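Local coordinates for protein lysyl oxidase (Pichia pastoris, PDB 1W7C) that oxidises primary amines, probably including the side-chain amine of peptidyl lysine, using copper and a topaquinone cofactor formed from one of its own tyrosines, at residues L337-G345 with T354-V363. Sequence-based numbering, arbitrary orientation.
Sequences LQELIAEYG and TFYSDISYGV. With IMD (imidazole), chain P.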
loop_
_atom_site.group_PDB
_atom_site.type_symbol
_atom_site.label_atom_id
_atom_site.label_comp_id
_atom_site.label_asym_id
_atom_site.label_seq_id
_atom_site.Cartn_x
_atom_site.Cartn_y
_atom_site.Cartn_z
ATOM N N LEU A 337 -10.298 6.624 15.469
ATOM C CA LEU A 337 -9.467 5.588 16.087
ATOM C C LEU A 337 -10.002 5.298 17.481
ATOM O O LEU A 337 -10.281 6.228 18.255
ATOM C CB LEU A 337 -8.034 6.094 16.177
ATOM C CG LEU A 337 -7.053 5.150 16.883
ATOM C CD1 LEU A 337 -6.778 3.902 16.069
ATOM C CD2 LEU A 337 -5.788 5.896 17.222
ATOM N N GLN A 338 -10.071 4.017 17.819
ATOM C CA GLN A 338 -10.653 3.569 19.070
ATOM C C GLN A 338 -9.665 3.002 20.070
ATOM O O GLN A 338 -9.837 3.166 21.269
ATOM C CB GLN A 338 -11.683 2.465 18.776
ATOM C CG GLN A 338 -12.870 3.016 18.063
ATOM C CD GLN A 338 -13.710 3.888 18.931
ATOM O OE1 GLN A 338 -14.061 3.507 20.048
ATOM N NE2 GLN A 338 -14.020 5.076 18.434
ATOM N N GLU A 339 -8.663 2.296 19.574
ATOM C CA GLU A 339 -7.754 1.515 20.440
ATOM C C GLU A 339 -6.589 1.057 19.621
ATOM O O GLU A 339 -6.695 0.871 18.407
ATOM C CB GLU A 339 -8.459 0.329 21.076
ATOM C CG GLU A 339 -7.663 -0.591 21.999
ATOM C CD GLU A 339 -7.085 0.093 23.244
ATOM O OE1 GLU A 339 -6.181 0.958 23.118
ATOM O OE2 GLU A 339 -7.500 -0.302 24.378
ATOM N N LEU A 340 -5.471 0.900 20.298
ATOM C CA LEU A 340 -4.271 0.303 19.731
ATOM C C LEU A 340 -3.703 -0.625 20.780
ATOM O O LEU A 340 -3.486 -0.212 21.930
ATOM C CB LEU A 340 -3.183 1.313 19.336
ATOM C CG LEU A 340 -3.442 2.580 18.640
ATOM C CD1 LEU A 340 -3.939 3.581 19.643
ATOM C CD2 LEU A 340 -2.105 3.067 17.989
ATOM N N ILE A 341 -3.443 -1.862 20.397
ATOM C CA ILE A 341 -2.883 -2.881 21.291
ATOM C C ILE A 341 -1.514 -3.312 20.791
ATOM O O ILE A 341 -1.213 -3.265 19.585
ATOM C CB ILE A 341 -3.803 -4.118 21.488
ATOM C CG1 ILE A 341 -4.057 -4.808 20.150
ATOM C CG2 ILE A 341 -5.074 -3.660 22.200
ATOM C CD1 ILE A 341 -4.736 -6.197 20.298
ATOM N N ALA A 342 -0.692 -3.732 21.734
ATOM C CA ALA A 342 0.581 -4.340 21.420
ATOM C C ALA A 342 0.717 -5.562 22.298
ATOM O O ALA A 342 0.855 -5.431 23.530
ATOM C CB ALA A 342 1.732 -3.378 21.648
ATOM N N GLU A 343 0.599 -6.746 21.693
ATOM C CA GLU A 343 0.487 -7.985 22.407
ATOM C C GLU A 343 1.696 -8.872 22.084
ATOM O O GLU A 343 1.876 -9.273 20.928
ATOM C CB GLU A 343 -0.799 -8.705 21.994
ATOM C CG GLU A 343 -1.032 -10.022 22.726
ATOM C CD GLU A 343 -2.191 -10.826 22.195
ATOM O OE1 GLU A 343 -2.575 -11.782 22.897
ATOM O OE2 GLU A 343 -2.640 -10.565 21.055
ATOM N N TYR A 344 2.496 -9.167 23.095
ATOM C CA TYR A 344 3.784 -9.860 22.929
ATOM C C TYR A 344 3.675 -11.334 23.207
ATOM O O TYR A 344 2.880 -11.743 24.069
ATOM C CB TYR A 344 4.861 -9.216 23.839
ATOM C CG TYR A 344 5.247 -7.836 23.379
ATOM C CD1 TYR A 344 4.376 -6.764 23.519
ATOM C CD2 TYR A 344 6.480 -7.577 22.751
ATOM C CE1 TYR A 344 4.692 -5.520 23.055
ATOM C CE2 TYR A 344 6.781 -6.327 22.273
ATOM C CZ TYR A 344 5.882 -5.312 22.427
ATOM O OH TYR A 344 6.212 -4.078 21.943
ATOM N N GLY A 345 4.463 -12.122 22.468
ATOM C CA GLY A 345 4.659 -13.531 22.765
ATOM C C GLY A 345 6.099 -13.766 23.161
ATOM O O GLY A 345 6.996 -13.240 22.519
ATOM N N THR A 354 2.843 -8.958 28.488
ATOM C CA THR A 354 2.642 -7.619 27.970
ATOM C C THR A 354 1.544 -7.625 26.925
ATOM O O THR A 354 1.676 -8.251 25.868
ATOM C CB THR A 354 3.960 -7.110 27.357
ATOM O OG1 THR A 354 4.962 -6.983 28.381
ATOM C CG2 THR A 354 3.772 -5.713 26.785
ATOM N N PHE A 355 0.466 -6.893 27.214
ATOM C CA PHE A 355 -0.656 -6.710 26.290
ATOM C C PHE A 355 -1.152 -5.301 26.519
ATOM O O PHE A 355 -2.140 -5.066 27.217
ATOM C CB PHE A 355 -1.731 -7.758 26.624
ATOM C CG PHE A 355 -2.799 -7.971 25.555
ATOM C CD1 PHE A 355 -3.472 -9.188 25.479
ATOM C CD2 PHE A 355 -3.192 -6.947 24.692
ATOM C CE1 PHE A 355 -4.476 -9.408 24.550
ATOM C CE2 PHE A 355 -4.195 -7.182 23.763
ATOM C CZ PHE A 355 -4.830 -8.374 23.704
ATOM N N TYR A 356 -0.417 -4.341 25.976
ATOM C CA TYR A 356 -0.744 -2.937 26.177
ATOM C C TYR A 356 -2.060 -2.544 25.530
ATOM O O TYR A 356 -2.335 -2.920 24.377
ATOM C CB TYR A 356 0.348 -1.989 25.623
ATOM C CG TYR A 356 1.698 -2.121 26.277
ATOM C CD1 TYR A 356 2.830 -2.402 25.526
ATOM C CD2 TYR A 356 1.833 -2.008 27.647
ATOM C CE1 TYR A 356 4.058 -2.568 26.114
ATOM C CE2 TYR A 356 3.077 -2.134 28.252
ATOM C CZ TYR A 356 4.178 -2.444 27.495
ATOM O OH TYR A 356 5.380 -2.650 28.141
ATOM N N SER A 357 -2.800 -1.701 26.252
ATOM C CA SER A 357 -3.854 -0.859 25.711
ATOM C C SER A 357 -3.338 0.560 25.660
ATOM O O SER A 357 -3.167 1.214 26.682
ATOM C CB SER A 357 -5.051 -0.892 26.644
ATOM O OG SER A 357 -5.931 0.220 26.407
ATOM N N ASP A 358 -3.062 1.079 24.471
ATOM C CA ASP A 358 -2.442 2.381 24.383
ATOM C C ASP A 358 -3.388 3.517 24.749
ATOM O O ASP A 358 -2.930 4.558 25.223
ATOM C CB ASP A 358 -1.788 2.573 23.023
ATOM C CG ASP A 358 -0.432 1.940 22.944
ATOM O OD1 ASP A 358 0.167 1.622 23.996
ATOM O OD2 ASP A 358 0.095 1.693 21.867
ATOM N N ILE A 359 -4.704 3.293 24.654
ATOM C CA ILE A 359 -5.604 4.356 25.121
ATOM C C ILE A 359 -5.655 4.445 26.655
ATOM O O ILE A 359 -6.008 5.481 27.173
ATOM C CB ILE A 359 -7.047 4.253 24.523
ATOM C CG1 ILE A 359 -7.870 3.097 25.106
ATOM C CG2 ILE A 359 -6.986 4.279 23.006
ATOM C CD1 ILE A 359 -9.317 3.141 24.657
ATOM N N SER A 360 -5.318 3.356 27.364
ATOM C CA SER A 360 -5.177 3.472 28.811
ATOM C C SER A 360 -4.063 4.454 29.180
ATOM O O SER A 360 -4.231 5.239 30.100
ATOM C CB SER A 360 -4.965 2.126 29.487
ATOM O OG SER A 360 -3.673 1.580 29.314
ATOM N N TYR A 361 -2.950 4.418 28.472
ATOM C CA TYR A 361 -1.847 5.354 28.679
ATOM C C TYR A 361 -2.201 6.736 28.137
ATOM O O TYR A 361 -1.758 7.737 28.667
ATOM C CB TYR A 361 -0.565 4.838 28.020
ATOM C CG TYR A 361 -0.058 3.595 28.682
ATOM C CD1 TYR A 361 -0.368 2.339 28.205
ATOM C CD2 TYR A 361 0.686 3.686 29.841
ATOM C CE1 TYR A 361 0.072 1.199 28.859
ATOM C CE2 TYR A 361 1.139 2.562 30.500
ATOM C CZ TYR A 361 0.830 1.314 30.012
ATOM O OH TYR A 361 1.226 0.162 30.633
ATOM N N GLY A 362 -2.953 6.766 27.049
ATOM C CA GLY A 362 -3.354 7.970 26.354
ATOM C C GLY A 362 -2.587 8.091 25.047
ATOM O O GLY A 362 -1.360 8.070 25.040
ATOM N N VAL A 363 -3.316 8.253 23.944
ATOM C CA VAL A 363 -2.728 8.520 22.636
ATOM C C VAL A 363 -2.689 10.035 22.364
ATOM O O VAL A 363 -1.839 10.520 21.606
ATOM C CB VAL A 363 -3.564 7.779 21.533
ATOM C CG1 VAL A 363 -3.070 8.063 20.140
ATOM C CG2 VAL A 363 -3.585 6.263 21.781
HETATM N N1 IMD P . 4.984 1.322 25.342
HETATM C C2 IMD P . 3.937 1.457 24.483
HETATM N N3 IMD P . 2.806 1.415 25.245
HETATM C C4 IMD P . 3.143 1.272 26.541
HETATM C C5 IMD P . 4.519 1.201 26.605
#
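Glu339 reaches across to the start of helix 358-361 with both carboxylate oxygens. Glu339 OE1 accepts from Ile359 N (3.2 Å) through its syn lone pair and from Leu340 N through its anti one, while Glu339 OE2 takes the hydroxyl of Ser357 (OG to OE2, 2.6 Å). The bend at chi2 (61°) turns the carboxylate back to its own strand, so that one oxygen can serve both segments. Ser615 and Gln595 also bond OE2. With an alanine at Glu339, Ile359 N, Leu340 N and the Ser357 hydroxyl would probably each lose their carboxylate acceptor, loosening the helix start, where Ser357 is N-cap and OG accepts a weak bond from Ser360 N.

The backbone ladder continues this join: Asp358 N meets Leu340 O at 2.9 Å and nearly straight, Ala342 and Tyr356 exchange two bonds, and Tyr344 N gives one to Thr354 O (3.0 Å). Glu343 CG lies over the Phe355 ring, 3.9 Å from its centroid, with the carboxylate stacked 22° from the ring plane; Arg583 pairs with OE2.

Asp358 OD1 accepts from N3 of an imidazole (2.9 Å, 173°), probably from the crystallisation liquor and also bonded to Asn437 OD1, whose C4 sits over the Tyr356 ring. Asp358 is the predicted proton acceptor, and Tyr344 lies beside copper ligand His488. This antiparallel beta hairpin, running directly into a capped helix, thus carries the probable catalytic base of the copper amine oxidase active site.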